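Local coordinates for enterobactin synthetase component F-related protein (PDB 4OXI), which probably activates glycine with ATP as glycyl-adenylate, acting as an adenylation domain in a lipopolysaccharide modification pathway that confers antimicrobial peptide resistance, at residues Trp115-Leu127 with Leu210-Thr222. Numbering follows the deposited sequence.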
ATOM      1  N   TRP A 115      -6.625 -10.961  -8.800  1.00 18.20           N
ATOM      2  CA  TRP A 115      -6.115 -12.234  -9.303  1.00 20.54           C
ATOM      3  C   TRP A 115      -6.238 -12.281 -10.826  1.00 21.54           C
ATOM      4  O   TRP A 115      -5.340 -12.749 -11.508  1.00 21.28           O
ATOM      5  CB  TRP A 115      -6.941 -13.390  -8.765  1.00 17.91           C
ATOM      6  CG  TRP A 115      -6.629 -13.841  -7.413  1.00 22.71           C
ATOM      7  CD1 TRP A 115      -6.324 -13.071  -6.329  1.00 22.45           C
ATOM      8  CD2 TRP A 115      -6.628 -15.200  -6.960  1.00 24.59           C
ATOM      9  NE1 TRP A 115      -6.124 -13.876  -5.220  1.00 23.77           N
ATOM     10  CE2 TRP A 115      -6.306 -15.186  -5.585  1.00 22.66           C
ATOM     11  CE3 TRP A 115      -6.872 -16.427  -7.583  1.00 25.14           C
ATOM     12  CZ2 TRP A 115      -6.222 -16.355  -4.825  1.00 22.25           C
ATOM     13  CZ3 TRP A 115      -6.766 -17.596  -6.827  1.00 24.73           C
ATOM     14  CH2 TRP A 115      -6.451 -17.547  -5.463  1.00 22.29           C
ATOM     15  N   ALA A 116      -7.369 -11.814 -11.345  1.00 19.10           N
ATOM     16  CA  ALA A 116      -7.614 -11.822 -12.783  1.00 19.50           C
ATOM     17  C   ALA A 116      -6.574 -10.978 -13.486  1.00 22.84           C
ATOM     18  O   ALA A 116      -6.072 -11.342 -14.545  1.00 23.06           O
ATOM     19  CB  ALA A 116      -9.026 -11.273 -13.095  1.00 17.34           C
ATOM     20  N   SER A 117      -6.264  -9.825 -12.905  1.00 21.65           N
ATOM     21  CA  SER A 117      -5.292  -8.942 -13.528  1.00 21.07           C
ATOM     22  C   SER A 117      -3.904  -9.557 -13.487  1.00 21.77           C
ATOM     23  O   SER A 117      -3.161  -9.509 -14.480  1.00 21.13           O
ATOM     24  CB  SER A 117      -5.281  -7.574 -12.845  1.00 21.38           C
ATOM     25  OG  SER A 117      -4.154  -6.844 -13.297  1.00 22.69           O
ATOM     26  N   TYR A 118      -3.544 -10.136 -12.345  1.00 22.02           N
ATOM     27  CA  TYR A 118      -2.237 -10.776 -12.236  1.00 19.56           C
ATOM     28  C   TYR A 118      -2.106 -11.962 -13.210  1.00 22.32           C
ATOM     29  O   TYR A 118      -1.131 -12.061 -13.956  1.00 23.35           O
ATOM     30  CB  TYR A 118      -1.925 -11.243 -10.796  1.00 20.64           C
ATOM     31  CG  TYR A 118      -0.611 -11.983 -10.784  1.00 22.91           C
ATOM     32  CD1 TYR A 118       0.587 -11.285 -10.766  1.00 23.97           C
ATOM     33  CD2 TYR A 118      -0.563 -13.372 -10.867  1.00 21.92           C
ATOM     34  CE1 TYR A 118       1.803 -11.940 -10.801  1.00 24.51           C
ATOM     35  CE2 TYR A 118       0.654 -14.044 -10.906  1.00 24.15           C
ATOM     36  CZ  TYR A 118       1.831 -13.319 -10.881  1.00 28.28           C
ATOM     37  OH  TYR A 118       3.047 -13.960 -10.914  1.00 26.06           O
ATOM     38  N   LEU A 119      -3.082 -12.867 -13.182  1.00 22.97           N
ATOM     39  CA  LEU A 119      -3.034 -14.072 -14.002  1.00 21.15           C
ATOM     40  C   LEU A 119      -3.000 -13.735 -15.489  1.00 25.22           C
ATOM     41  O   LEU A 119      -2.362 -14.436 -16.277  1.00 23.62           O
ATOM     42  CB  LEU A 119      -4.226 -14.968 -13.684  1.00 20.56           C
ATOM     43  CG  LEU A 119      -4.171 -15.627 -12.303  1.00 25.48           C
ATOM     44  CD1 LEU A 119      -5.444 -16.404 -12.019  1.00 23.10           C
ATOM     45  CD2 LEU A 119      -2.971 -16.557 -12.195  1.00 18.89           C
ATOM     46  N   GLY A 120      -3.667 -12.641 -15.860  1.00 26.74           N
ATOM     47  CA  GLY A 120      -3.753 -12.224 -17.248  1.00 22.78           C
ATOM     48  C   GLY A 120      -2.701 -11.226 -17.726  1.00 26.83           C
ATOM     49  O   GLY A 120      -2.780 -10.742 -18.857  1.00 26.84           O
ATOM     50  N   GLY A 121      -1.718 -10.903 -16.888  1.00 25.12           N
ATOM     51  CA  GLY A 121      -0.691  -9.954 -17.292  1.00 25.41           C
ATOM     52  C   GLY A 121      -1.177  -8.517 -17.470  1.00 24.05           C
ATOM     53  O   GLY A 121      -0.582  -7.722 -18.195  1.00 26.64           O
ATOM     54  N   MET A 122      -2.262  -8.168 -16.798  1.00 25.84           N
ATOM     55  CA  MET A 122      -2.799  -6.818 -16.923  1.00 25.33           C
ATOM     56  C   MET A 122      -2.386  -5.899 -15.778  1.00 22.88           C
ATOM     57  O   MET A 122      -1.551  -6.279 -14.944  1.00 23.12           O
ATOM     58  CB  MET A 122      -4.306  -6.894 -17.117  1.00 26.84           C
ATOM     59  CG  MET A 122      -4.620  -7.540 -18.476  1.00 30.23           C
ATOM     60  SD  MET A 122      -6.303  -8.094 -18.603  1.00 46.14           S
ATOM     61  CE  MET A 122      -7.066  -6.601 -17.953  1.00 37.55           C
ATOM     62  N   THR A 123      -2.931  -4.684 -15.766  1.00 21.98           N
ATOM     63  CA  THR A 123      -2.556  -3.671 -14.777  1.00 19.53           C
ATOM     64  C   THR A 123      -3.783  -3.269 -13.987  1.00 21.35           C
ATOM     65  O   THR A 123      -4.797  -2.870 -14.579  1.00 22.32           O
ATOM     66  CB  THR A 123      -2.041  -2.386 -15.464  1.00 23.77           C
ATOM     67  OG1 THR A 123      -1.082  -2.723 -16.474  1.00 23.04           O
ATOM     68  CG2 THR A 123      -1.404  -1.440 -14.449  1.00 17.94           C
ATOM     69  N   TYR A 124      -3.719  -3.358 -12.660  1.00 18.67           N
ATOM     70  CA  TYR A 124      -4.856  -2.907 -11.875  1.00 18.87           C
ATOM     71  C   TYR A 124      -4.583  -1.598 -11.149  1.00 18.91           C
ATOM     72  O   TYR A 124      -3.444  -1.290 -10.793  1.00 17.95           O
ATOM     73  CB  TYR A 124      -5.415  -4.004 -10.954  1.00 17.52           C
ATOM     74  CG  TYR A 124      -4.684  -4.241  -9.643  1.00 19.14           C
ATOM     75  CD1 TYR A 124      -5.032  -3.535  -8.490  1.00 17.18           C
ATOM     76  CD2 TYR A 124      -3.691  -5.220  -9.543  1.00 18.06           C
ATOM     77  CE1 TYR A 124      -4.382  -3.766  -7.280  1.00 17.20           C
ATOM     78  CE2 TYR A 124      -3.030  -5.462  -8.332  1.00 16.67           C
ATOM     79  CZ  TYR A 124      -3.389  -4.736  -7.215  1.00 18.09           C
ATOM     80  OH  TYR A 124      -2.759  -4.980  -6.024  1.00 19.75           O
ATOM     81  N   ILE A 125      -5.647  -0.827 -10.959  1.00 17.76           N
ATOM     82  CA  ILE A 125      -5.564   0.486 -10.343  1.00 18.33           C
ATOM     83  C   ILE A 125      -6.616   0.584  -9.240  1.00 17.84           C
ATOM     84  O   ILE A 125      -7.794   0.809  -9.508  1.00 18.69           O
ATOM     85  CB  ILE A 125      -5.826   1.579 -11.389  1.00 20.90           C
ATOM     86  CG1 ILE A 125      -4.931   1.351 -12.616  1.00 20.67           C
ATOM     87  CG2 ILE A 125      -5.589   2.988 -10.798  1.00 17.02           C
ATOM     88  CD1 ILE A 125      -5.417   2.039 -13.849  1.00 24.20           C
ATOM     89  N   PRO A 126      -6.202   0.394  -7.987  1.00 16.24           N
ATOM     90  CA  PRO A 126      -7.216   0.435  -6.933  1.00 18.09           C
ATOM     91  C   PRO A 126      -7.662   1.870  -6.672  1.00 20.39           C
ATOM     92  O   PRO A 126      -6.822   2.768  -6.633  1.00 22.56           O
ATOM     93  CB  PRO A 126      -6.470  -0.127  -5.712  1.00 16.75           C
ATOM     94  CG  PRO A 126      -5.027   0.153  -5.966  1.00 16.43           C
ATOM     95  CD  PRO A 126      -4.854   0.081  -7.471  1.00 20.07           C
ATOM     96  N   LEU A 127      -8.960   2.083  -6.493  1.00 19.28           N
ATOM     97  CA  LEU A 127      -9.482   3.426  -6.247  1.00 18.85           C
ATOM     98  C   LEU A 127      -9.798   3.580  -4.760  1.00 22.54           C
ATOM     99  O   LEU A 127     -10.321   2.654  -4.135  1.00 21.44           O
ATOM    100  CB  LEU A 127     -10.761   3.634  -7.068  1.00 17.55           C
ATOM    101  CG  LEU A 127     -10.630   3.470  -8.578  1.00 17.91           C
ATOM    102  CD1 LEU A 127     -11.988   3.516  -9.287  1.00 18.23           C
ATOM    103  CD2 LEU A 127      -9.700   4.546  -9.141  1.00 16.82           C
ATOM    104  N   LEU A 210       2.948 -15.556 -20.908  1.00 65.84           N
ATOM    105  CA  LEU A 210       3.142 -14.141 -20.593  1.00 65.47           C
ATOM    106  C   LEU A 210       4.615 -13.795 -20.449  1.00 62.74           C
ATOM    107  O   LEU A 210       5.336 -14.412 -19.665  1.00 61.16           O
ATOM    108  CB  LEU A 210       2.368 -13.759 -19.334  1.00 58.52           C
ATOM    109  CG  LEU A 210       0.870 -13.986 -19.541  1.00 56.66           C
ATOM    110  CD1 LEU A 210       0.106 -13.578 -18.331  1.00 44.21           C
ATOM    111  CD2 LEU A 210       0.383 -13.212 -20.753  1.00 58.31           C
ATOM    112  N   ASP A 211       5.050 -12.794 -21.209  1.00 64.55           N
ATOM    113  CA  ASP A 211       6.474 -12.526 -21.351  1.00 69.24           C
ATOM    114  C   ASP A 211       6.847 -11.045 -21.387  1.00 68.25           C
ATOM    115  O   ASP A 211       7.833 -10.668 -22.022  1.00 71.36           O
ATOM    116  CB  ASP A 211       7.013 -13.217 -22.609  1.00 76.04           C
ATOM    117  CG  ASP A 211       6.301 -12.765 -23.883  1.00 84.43           C
ATOM    118  OD1 ASP A 211       5.873 -11.588 -23.955  1.00 86.54           O
ATOM    119  OD2 ASP A 211       6.171 -13.590 -24.818  1.00 85.48           O
ATOM    120  N   ASN A 212       6.064 -10.196 -20.737  1.00 65.70           N
ATOM    121  CA  ASN A 212       6.536  -8.835 -20.531  1.00 54.93           C
ATOM    122  C   ASN A 212       6.659  -8.523 -19.046  1.00 44.92           C
ATOM    123  O   ASN A 212       5.747  -7.970 -18.434  1.00 41.65           O
ATOM    124  CB  ASN A 212       5.668  -7.806 -21.254  1.00 54.21           C
ATOM    125  CG  ASN A 212       6.336  -6.440 -21.336  1.00 50.01           C
ATOM    126  OD1 ASN A 212       7.515  -6.280 -20.987  1.00 51.05           O
ATOM    127  ND2 ASN A 212       5.586  -5.447 -21.803  1.00 51.43           N
ATOM    128  N   GLU A 213       7.807  -8.876 -18.477  1.00 41.32           N
ATOM    129  CA  GLU A 213       8.055  -8.647 -17.071  1.00 33.58           C
ATOM    130  C   GLU A 213       8.102  -7.162 -16.776  1.00 33.76           C
ATOM    131  O   GLU A 213       8.051  -6.760 -15.618  1.00 33.14           O
ATOM    132  CB  GLU A 213       9.352  -9.320 -16.642  1.00 36.03           C
ATOM    133  CG  GLU A 213       9.238 -10.824 -16.414  1.00 35.07           C
ATOM    134  CD  GLU A 213       8.489 -11.176 -15.132  1.00 44.27           C
ATOM    135  OE1 GLU A 213       9.051 -10.980 -14.029  1.00 38.86           O
ATOM    136  OE2 GLU A 213       7.336 -11.663 -15.225  1.00 54.94           O
ATOM    137  N   HIS A 214       8.177  -6.345 -17.823  1.00 33.21           N
ATOM    138  CA  HIS A 214       8.276  -4.904 -17.639  1.00 36.49           C
ATOM    139  C   HIS A 214       6.964  -4.160 -17.766  1.00 33.99           C
ATOM    140  O   HIS A 214       6.902  -2.962 -17.495  1.00 35.57           O
ATOM    141  CB  HIS A 214       9.344  -4.315 -18.556  1.00 44.52           C
ATOM    142  CG  HIS A 214      10.715  -4.811 -18.230  1.00 58.93           C
ATOM    143  ND1 HIS A 214      11.247  -4.719 -16.958  1.00 56.96           N
ATOM    144  CD2 HIS A 214      11.639  -5.453 -18.983  1.00 58.72           C
ATOM    145  CE1 HIS A 214      12.450  -5.265 -16.949  1.00 56.55           C
ATOM    146  NE2 HIS A 214      12.712  -5.716 -18.164  1.00 68.25           N
ATOM    147  N   GLU A 215       5.914  -4.870 -18.155  1.00 29.57           N
ATOM    148  CA  GLU A 215       4.559  -4.325 -18.098  1.00 30.80           C
ATOM    149  C   GLU A 215       4.195  -3.994 -16.641  1.00 25.57           C
ATOM    150  O   GLU A 215       4.723  -4.590 -15.704  1.00 23.06           O
ATOM    151  CB  GLU A 215       3.570  -5.338 -18.692  1.00 30.11           C
ATOM    152  CG  GLU A 215       2.128  -4.904 -18.694  1.00 28.08           C
ATOM    153  CD  GLU A 215       1.899  -3.649 -19.511  1.00 36.89           C
ATOM    154  OE1 GLU A 215       1.735  -3.786 -20.746  1.00 38.34           O
ATOM    155  OE2 GLU A 215       1.880  -2.533 -18.922  1.00 32.30           O
ATOM    156  N   TYR A 216       3.314  -3.025 -16.444  1.00 25.57           N
ATOM    157  CA  TYR A 216       2.903  -2.651 -15.094  1.00 25.61           C
ATOM    158  C   TYR A 216       1.902  -3.653 -14.516  1.00 25.56           C
ATOM    159  O   TYR A 216       0.920  -4.020 -15.181  1.00 23.06           O
ATOM    160  CB  TYR A 216       2.263  -1.273 -15.121  1.00 23.04           C
ATOM    161  CG  TYR A 216       3.167  -0.163 -15.618  1.00 22.92           C
ATOM    162  CD1 TYR A 216       4.518  -0.131 -15.282  1.00 27.20           C
ATOM    163  CD2 TYR A 216       2.663   0.864 -16.410  1.00 22.35           C
ATOM    164  CE1 TYR A 216       5.354   0.901 -15.736  1.00 26.79           C
ATOM    165  CE2 TYR A 216       3.485   1.894 -16.866  1.00 28.22           C
ATOM    166  CZ  TYR A 216       4.823   1.907 -16.518  1.00 29.51           C
ATOM    167  OH  TYR A 216       5.625   2.931 -16.952  1.00 32.42           O
ATOM    168  N   ALA A 217       2.137  -4.080 -13.273  1.00 20.99           N
ATOM    169  CA  ALA A 217       1.208  -4.972 -12.578  1.00 20.08           C
ATOM    170  C   ALA A 217       0.120  -4.173 -11.854  1.00 21.49           C
ATOM    171  O   ALA A 217      -1.056  -4.583 -11.819  1.00 19.36           O
ATOM    172  CB  ALA A 217       1.958  -5.882 -11.594  1.00 16.11           C
ATOM    173  N   TYR A 218       0.507  -3.040 -11.270  1.00 19.12           N
ATOM    174  CA  TYR A 218      -0.478  -2.166 -10.635  1.00 19.01           C
ATOM    175  C   TYR A 218       0.014  -0.738 -10.602  1.00 21.09           C
ATOM    176  O   TYR A 218       1.215  -0.492 -10.693  1.00 21.76           O
ATOM    177  CB  TYR A 218      -0.815  -2.632  -9.205  1.00 17.67           C
ATOM    178  CG  TYR A 218       0.360  -2.683  -8.236  1.00 19.60           C
ATOM    179  CD1 TYR A 218       0.691  -1.583  -7.446  1.00 19.89           C
ATOM    180  CD2 TYR A 218       1.123  -3.831  -8.102  1.00 15.21           C
ATOM    181  CE1 TYR A 218       1.755  -1.636  -6.554  1.00 15.34           C
ATOM    182  CE2 TYR A 218       2.197  -3.893  -7.209  1.00 16.66           C
ATOM    183  CZ  TYR A 218       2.505  -2.791  -6.449  1.00 20.51           C
ATOM    184  OH  TYR A 218       3.565  -2.849  -5.569  1.00 19.26           O
ATOM    185  N   ILE A 219      -0.909   0.207 -10.469  1.00 18.08           N
ATOM    186  CA  ILE A 219      -0.514   1.604 -10.335  1.00 21.49           C
ATOM    187  C   ILE A 219      -1.101   2.204  -9.068  1.00 20.54           C
ATOM    188  O   ILE A 219      -2.323   2.217  -8.886  1.00 22.47           O
ATOM    189  CB  ILE A 219      -0.998   2.437 -11.539  1.00 22.06           C
ATOM    190  CG1 ILE A 219      -0.455   1.841 -12.848  1.00 18.75           C
ATOM    191  CG2 ILE A 219      -0.610   3.896 -11.357  1.00 18.69           C
ATOM    192  CD1 ILE A 219      -1.131   2.402 -14.104  1.00 20.15           C
ATOM    193  N   MET A 220      -0.234   2.718  -8.205  1.00 21.66           N
ATOM    194  CA  MET A 220      -0.656   3.333  -6.957  1.00 22.56           C
ATOM    195  C   MET A 220      -0.637   4.834  -7.119  1.00 25.76           C
ATOM    196  O   MET A 220      -0.075   5.362  -8.082  1.00 21.41           O
ATOM    197  CB  MET A 220       0.293   2.962  -5.811  1.00 18.12           C
ATOM    198  CG  MET A 220       0.222   1.505  -5.388  1.00 24.66           C
ATOM    199  SD  MET A 220      -1.469   0.875  -5.231  1.00 26.71           S
ATOM    200  CE  MET A 220      -1.126  -0.576  -4.218  1.00 22.35           C
ATOM    201  N   GLN A 221      -1.256   5.528  -6.174  1.00 25.28           N
ATOM    202  CA  GLN A 221      -1.068   6.959  -6.108  1.00 30.54           C
ATOM    203  C   GLN A 221      -0.776   7.439  -4.698  1.00 30.67           C
ATOM    204  O   GLN A 221      -1.153   6.816  -3.705  1.00 29.19           O
ATOM    205  CB  GLN A 221      -2.219   7.737  -6.751  1.00 31.28           C
ATOM    206  CG  GLN A 221      -3.596   7.426  -6.253  1.00 34.11           C
ATOM    207  CD  GLN A 221      -4.664   8.270  -6.964  1.00 47.21           C
ATOM    208  OE1 GLN A 221      -4.729   8.343  -8.216  1.00 39.53           O
ATOM    209  NE2 GLN A 221      -5.497   8.929  -6.164  1.00 43.89           N
ATOM    210  N   THR A 222      -0.045   8.537  -4.629  1.00 30.77           N
ATOM    211  CA  THR A 222       0.354   9.066  -3.361  1.00 32.08           C
ATOM    212  C   THR A 222       0.217  10.579  -3.404  1.00 31.00           C
ATOM    213  O   THR A 222       0.045  11.167  -4.469  1.00 30.60           O
ATOM    214  CB  THR A 222       1.795   8.641  -3.005  1.00 32.20           C
ATOM    215  OG1 THR A 222       2.088   9.040  -1.656  1.00 42.70           O
ATOM    216  CG2 THR A 222       2.798   9.279  -3.946  1.00 33.50           C
TER
HETATM  217  O   HOH W   1      -1.776  -7.279 -12.055  1.00 21.57           O
HETATM  218  O   HOH W   2      -0.277  -0.839 -18.124  1.00 22.83           O
HETATM  219  O   HOH W   3      -4.225   3.544  -7.133  1.00 25.26           O
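One face of the Tyr124 ring receives the CB of Tyr218, which sits 3.8 Å from the ring centroid and only 15° off the normal, a CH-pi contact displaced toward the rim; a water lies at the ring edge, in plane. The two tyrosine side chains run side by side in the same direction, the ring planes inclined at 36°. In both, CG is set between the backbone N and carbonyl carbon (chi1 81° in Tyr124), which swings the rings to the same side, where Val270 of helix 268-279 touches both. The backbones bridge at this pair: Tyr124 N donates to Ala217 O (3.0 Å), and Ile219 N to Tyr124 O (3.0 Å). Strand 123-126, at the margin of a parallel five-stranded sheet, thus meets strand 218-222 through a single parallel bridge at the classic bulge formed by Ala217 and Tyr218, opposite strand 230-235, within the AMP-binding fold. The water at the ring edge joins Ser117 OG, Met122 O and Ala217 O. Thr123 OG1 donates to Tyr216 O (2.7 Å), reaching it from above the carbonyl plane, while a second water links this hydroxyl to Glu215 OE2. Pro126 CG meets Met220 SD at 3.7 Å, the two side chains crossing nearly at right angles.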